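Local coordinates for protein YrdA (Escherichia coli, PDB 3TIO) that belongs to the gamma-class carbonic anhydrase family and probably binds zinc, assembling as a trimer of left-handed beta-helix subunits, at the interface of chains A and B. Sequence-based numbering; all coordinates share one arbitrary frame. Chains: chain A/B, Protein YrdA.

Contact 1: the interface of chains A and B. Residues chain A 39, 61, 90, 167; chain B 45, 64, 66.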
ATOM      1  N   TRP A  39      -5.954   9.296  -9.143  1.00  9.25           N
ATOM      2  CA  TRP A  39      -4.555   9.676  -9.045  1.00  9.11           C
ATOM      3  C   TRP A  39      -3.556   8.531  -9.272  1.00  8.55           C
ATOM      4  O   TRP A  39      -3.954   7.392  -9.502  1.00 10.02           O
ATOM      5  CB  TRP A  39      -4.369  10.406  -7.711  1.00  9.69           C
ATOM      6  CG  TRP A  39      -5.216  11.661  -7.698  1.00  9.32           C
ATOM      7  CD1 TRP A  39      -6.568  11.739  -7.491  1.00 10.32           C
ATOM      8  CD2 TRP A  39      -4.792  12.980  -8.058  1.00 10.08           C
ATOM      9  NE1 TRP A  39      -7.009  13.024  -7.712  1.00 10.89           N
ATOM     10  CE2 TRP A  39      -5.940  13.806  -8.062  1.00 10.12           C
ATOM     11  CE3 TRP A  39      -3.552  13.543  -8.389  1.00 12.51           C
ATOM     12  CZ2 TRP A  39      -5.882  15.168  -8.381  1.00 10.25           C
ATOM     13  CZ3 TRP A  39      -3.496  14.894  -8.708  1.00 11.78           C
ATOM     14  CH2 TRP A  39      -4.654  15.691  -8.702  1.00 11.30           C
ATOM     15  N   ASP A  61      -3.755   8.769  -4.638  1.00  7.85           N
ATOM     16  CA  ASP A  61      -2.578   7.946  -4.916  1.00  7.51           C
ATOM     17  C   ASP A  61      -2.433   6.666  -4.109  1.00  7.08           C
ATOM     18  O   ASP A  61      -2.505   6.685  -2.886  1.00  7.74           O
ATOM     19  CB  ASP A  61      -1.290   8.759  -4.705  1.00  8.89           C
ATOM     20  CG  ASP A  61      -1.418  10.203  -5.133  1.00  9.34           C
ATOM     21  OD1 ASP A  61      -2.283  10.911  -4.577  1.00 11.53           O
ATOM     22  OD2 ASP A  61      -0.636  10.634  -6.009  1.00 11.40           O
ATOM     23  N   HIS A  90      -5.082   8.884   0.251  1.00  8.05           N
ATOM     24  CA  HIS A  90      -3.990   8.095  -0.309  1.00  7.53           C
ATOM     25  C   HIS A  90      -3.948   6.710   0.317  1.00  6.46           C
ATOM     26  O   HIS A  90      -4.235   6.544   1.505  1.00  7.07           O
ATOM     27  CB  HIS A  90      -2.635   8.741  -0.017  1.00  8.21           C
ATOM     28  CG  HIS A  90      -2.536  10.179  -0.411  1.00  8.34           C
ATOM     29  ND1 HIS A  90      -2.450  10.593  -1.721  1.00  8.15           N
ATOM     30  CD2 HIS A  90      -2.455  11.299   0.344  1.00  9.31           C
ATOM     31  CE1 HIS A  90      -2.314  11.907  -1.757  1.00  9.22           C
ATOM     32  NE2 HIS A  90      -2.314  12.358  -0.518  1.00  8.94           N
ATOM     33  N   TYR A 167     -10.091  19.031  -4.815  1.00 12.67           N
ATOM     34  CA  TYR A 167      -9.554  17.979  -5.660  1.00 13.26           C
ATOM     35  C   TYR A 167     -10.107  18.005  -7.080  1.00 12.43           C
ATOM     36  O   TYR A 167      -9.488  17.474  -8.004  1.00 13.07           O
ATOM     37  CB  TYR A 167      -9.754  16.604  -5.016  1.00 12.10           C
ATOM     38  CG  TYR A 167      -8.457  16.058  -4.453  1.00 12.39           C
ATOM     39  CD1 TYR A 167      -8.182  16.111  -3.086  1.00 13.88           C
ATOM     40  CD2 TYR A 167      -7.484  15.534  -5.298  1.00 12.10           C
ATOM     41  CE1 TYR A 167      -6.957  15.653  -2.577  1.00 14.05           C
ATOM     42  CE2 TYR A 167      -6.261  15.076  -4.801  1.00 11.89           C
ATOM     43  CZ  TYR A 167      -6.007  15.139  -3.444  1.00 12.18           C
ATOM     44  OH  TYR A 167      -4.794  14.685  -2.965  1.00 13.27           O
TER
ATOM     45  N   ARG B  45       4.711  13.230  -4.878  1.00  9.70           N
ATOM     46  CA  ARG B  45       3.982  14.333  -5.491  1.00 10.64           C
ATOM     47  C   ARG B  45       4.218  15.651  -4.752  1.00 11.36           C
ATOM     48  O   ARG B  45       3.771  15.836  -3.620  1.00 13.16           O
ATOM     49  CB  ARG B  45       2.486  13.964  -5.536  1.00 10.58           C
ATOM     50  CG  ARG B  45       1.568  14.959  -6.248  1.00 11.56           C
ATOM     51  CD  ARG B  45       0.376  14.264  -6.935  1.00 12.67           C
ATOM     52  NE  ARG B  45      -0.608  13.652  -6.035  1.00 11.72           N
ATOM     53  CZ  ARG B  45      -1.605  14.302  -5.435  1.00 11.99           C
ATOM     54  NH1 ARG B  45      -1.770  15.608  -5.618  1.00 12.40           N
ATOM     55  NH2 ARG B  45      -2.466  13.634  -4.672  1.00 11.01           N
ATOM     56  N   MET B  64       4.416   6.287  -0.530  1.00  6.70           N
ATOM     57  CA  MET B  64       3.630   7.365  -1.119  1.00  7.64           C
ATOM     58  C   MET B  64       3.971   8.613  -0.326  1.00  7.71           C
ATOM     59  O   MET B  64       3.743   8.671   0.886  1.00  8.13           O
ATOM     60  CB  MET B  64       2.132   7.053  -1.015  1.00  9.04           C
ATOM     61  CG  MET B  64       1.230   7.795  -2.015  1.00 13.09           C
ATOM     62  SD  MET B  64       0.990   9.562  -1.715  1.00 14.30           S
ATOM     63  CE  MET B  64       1.682  10.278  -3.202  1.00 14.57           C
ATOM     64  N   HIS B  66       3.546  12.807  -0.097  1.00 10.00           N
ATOM     65  CA  HIS B  66       2.808  13.991  -0.528  1.00 10.92           C
ATOM     66  C   HIS B  66       2.953  15.098   0.511  1.00 13.33           C
ATOM     67  O   HIS B  66       3.598  14.920   1.547  1.00 11.60           O
ATOM     68  CB  HIS B  66       1.323  13.677  -0.740  1.00 11.12           C
ATOM     69  CG  HIS B  66       0.602  14.706  -1.562  1.00  9.41           C
ATOM     70  ND1 HIS B  66      -0.724  15.021  -1.370  1.00 13.10           N
ATOM     71  CD2 HIS B  66       1.029  15.489  -2.582  1.00 10.25           C
ATOM     72  CE1 HIS B  66      -1.085  15.954  -2.233  1.00 11.52           C
ATOM     73  NE2 HIS B  66      -0.040  16.256  -2.980  1.00 12.04           N
TER
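The thioether of B:Met64 packs across A:His90 and A:Asp61, which are joined by a weak hydrogen bond from ND1 of A:His90 to OD1 of A:Asp61. SD of B:Met64 lies 3.5 Å above one face of the A:His90 ring, towards the rim nearest ND1, while the methyl CE reaches to within 3.7 Å of the A:Asp61 carboxyl carbon CG. With CG anti to the backbone N (chi1 -158°), the side chain leaves strand 64-66 towards chain A, and its bends at chi2 and chi3 lay SD over the imidazole and CE beside the carboxylate. Nearby, the guanidinium of B:Arg45 is sandwiched: A:Trp39 places CE3 over the group's centre, 3.6 Å from CZ of B:Arg45, with the planes 27° apart, and B:His66 of its own chain sets NE2 above the opposite face, off towards the rim. The guanidinium rim meets the A:Asp61 carboxylate side-on and nearly coplanar: NH2 of B:Arg45 bonds to OD1 of A:Asp61 at 2.7 Å and NE to OD2 at 3.0 Å, each oxygen using its syn lone pair. This pairing and the two flanking rings should hold the guanidinium against rotation. A:His90 points NE2 at ND1 of B:His66, 3.2 Å away, the rings edge to face; B:His66 is a zinc ligand, so A:His90 probably borders the metal site from the neighbouring chain. Outermost, B:Arg45 NH2 also donates in its own plane to the phenol OH of A:Tyr167, 3.1 Å away and 165° at the hydrogen.

Contact 2: the interface of chains A and B. Residues chain A 166, 170; chain B 69-71.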
ATOM      1  N   ASN A 166     -11.716  21.101  -3.847  1.00 14.45           N
ATOM      2  CA  ASN A 166     -10.305  21.352  -4.098  1.00 13.58           C
ATOM      3  C   ASN A 166      -9.703  20.290  -5.005  1.00 13.91           C
ATOM      4  O   ASN A 166      -8.899  20.607  -5.878  1.00 13.05           O
ATOM      5  CB  ASN A 166      -9.525  21.423  -2.782  1.00 15.44           C
ATOM      6  CG  ASN A 166      -9.881  22.647  -1.961  1.00 17.86           C
ATOM      7  OD1 ASN A 166     -10.312  23.667  -2.504  1.00 17.75           O
ATOM      8  ND2 ASN A 166      -9.688  22.560  -0.650  1.00 17.40           N
ATOM      9  N   TRP A 170      -7.819  20.576  -8.563  1.00 16.51           N
ATOM     10  CA  TRP A 170      -6.499  20.008  -8.803  1.00 16.77           C
ATOM     11  C   TRP A 170      -6.532  19.043  -9.984  1.00 16.39           C
ATOM     12  O   TRP A 170      -5.595  18.987 -10.782  1.00 16.45           O
ATOM     13  CB  TRP A 170      -5.977  19.318  -7.534  1.00 16.90           C
ATOM     14  CG  TRP A 170      -5.664  20.296  -6.432  1.00 19.74           C
ATOM     15  CD1 TRP A 170      -5.173  21.565  -6.578  1.00 20.29           C
ATOM     16  CD2 TRP A 170      -5.787  20.078  -5.019  1.00 20.61           C
ATOM     17  NE1 TRP A 170      -4.984  22.147  -5.349  1.00 21.16           N
ATOM     18  CE2 TRP A 170      -5.354  21.258  -4.373  1.00 21.83           C
ATOM     19  CE3 TRP A 170      -6.221  18.999  -4.235  1.00 21.04           C
ATOM     20  CZ2 TRP A 170      -5.340  21.391  -2.979  1.00 22.31           C
ATOM     21  CZ3 TRP A 170      -6.209  19.131  -2.848  1.00 22.51           C
ATOM     22  CH2 TRP A 170      -5.771  20.320  -2.236  1.00 22.38           C
TER
ATOM     23  N   HIS B  69      -2.509  19.182   2.318  1.00 24.50           N
ATOM     24  CA  HIS B  69      -3.528  19.741   1.434  1.00 25.69           C
ATOM     25  C   HIS B  69      -3.928  21.134   1.895  1.00 27.97           C
ATOM     26  O   HIS B  69      -4.578  21.290   2.929  1.00 29.00           O
ATOM     27  CB  HIS B  69      -4.768  18.842   1.416  1.00 24.02           C
ATOM     28  CG  HIS B  69      -4.509  17.467   0.889  1.00 22.02           C
ATOM     29  ND1 HIS B  69      -5.445  16.456   0.952  1.00 21.98           N
ATOM     30  CD2 HIS B  69      -3.421  16.934   0.285  1.00 22.95           C
ATOM     31  CE1 HIS B  69      -4.944  15.362   0.409  1.00 20.73           C
ATOM     32  NE2 HIS B  69      -3.718  15.624  -0.003  1.00 16.26           N
ATOM     33  N   LYS B  70      -3.534  22.144   1.129  1.00 29.16           N
ATOM     34  CA  LYS B  70      -3.874  23.518   1.467  1.00 31.09           C
ATOM     35  C   LYS B  70      -5.378  23.716   1.322  1.00 30.67           C
ATOM     36  O   LYS B  70      -5.988  23.217   0.376  1.00 30.87           O
ATOM     37  CB  LYS B  70      -3.111  24.485   0.557  1.00 32.88           C
ATOM     38  CG  LYS B  70      -3.236  24.176  -0.928  1.00 35.34           C
ATOM     39  CD  LYS B  70      -2.182  24.919  -1.742  1.00 38.24           C
ATOM     40  CE  LYS B  70      -2.417  26.418  -1.745  1.00 39.66           C
ATOM     41  NZ  LYS B  70      -3.684  26.763  -2.446  1.00 41.46           N
ATOM     42  N   SER B  71      -5.973  24.427   2.275  1.00 30.28           N
ATOM     43  CA  SER B  71      -7.408  24.691   2.260  1.00 31.40           C
ATOM     44  C   SER B  71      -7.755  25.846   3.193  1.00 31.61           C
ATOM     45  O   SER B  71      -7.006  26.153   4.121  1.00 31.93           O
ATOM     46  CB  SER B  71      -8.184  23.441   2.685  1.00 31.60           C
ATOM     47  OG  SER B  71      -7.884  23.079   4.023  1.00 31.99           O
TER
HETATM   48  O   HOH W   1      -3.805  24.891  -5.140  1.00 37.66           O
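This is a helix-against-loop patch of the subunit interface in a trimer of left-handed beta-helices, the fold of the gamma-class carbonic anhydrase family with its hexapeptide repeats. Here the C-terminal helix 154-176 of chain A lies against the loop 69-71 of chain B, so the helix of one subunit braces a loop of the next. A:Trp170 and A:Asn166, one turn apart on that helix, face the loop together. The indole approaches by the outer rim of its six-membered ring: CH2 of A:Trp170 comes to 4.1 Å from CB of B:His69, and CZ2 to 4.0 Å from CG of B:Lys70, the side chains crossing at a slant. The carbonyl O of B:Lys70 lies near the same rim, 3.9 Å from CZ2 of A:Trp170. These are loose van der Waals contacts. Within chain A the backbone O of A:Asn166 sits 3.1 Å above the indole plane, off towards the rim, and backs the ring from the helix side. A:Trp170 has CG anti to its carbonyl carbon (chi1 -68°), which sends the indole out towards chain B. The amide ND2 of A:Asn166 faces CB of B:Ser71 at 3.8 Å, a van der Waals contact. Because B:His69 is a zinc ligand in this structure, the indole packs against the base of a metal-binding side chain and may help to steady it. A water links the two chains at the pyrrole edge. It lies in the indole plane, its O 3.0 Å from NE1 of A:Trp170 on a nearly straight line, and the B:Lys70 chain, bent at chi3 and chi4, brings NZ to 3.3 Å from the same water O.

Contact 1 and contact 2 have C-alpha centres about 12 Å apart along one A-B boundary and share no residue. Helix 154-176 of chain A joins them: it supplies A:Tyr167 to contact 1 and, within the same turn or so, A:Asn166 and A:Trp170 to contact 2. On chain B, strand 64-66 in contact 1 runs on shortly to the loop 69-71 of contact 2, and each stretch holds a zinc ligand, B:His66 and B:His69. Movement of the helix or of this segment could therefore be felt at both contacts, which may bear on the allosteric switch proposed for YrdA.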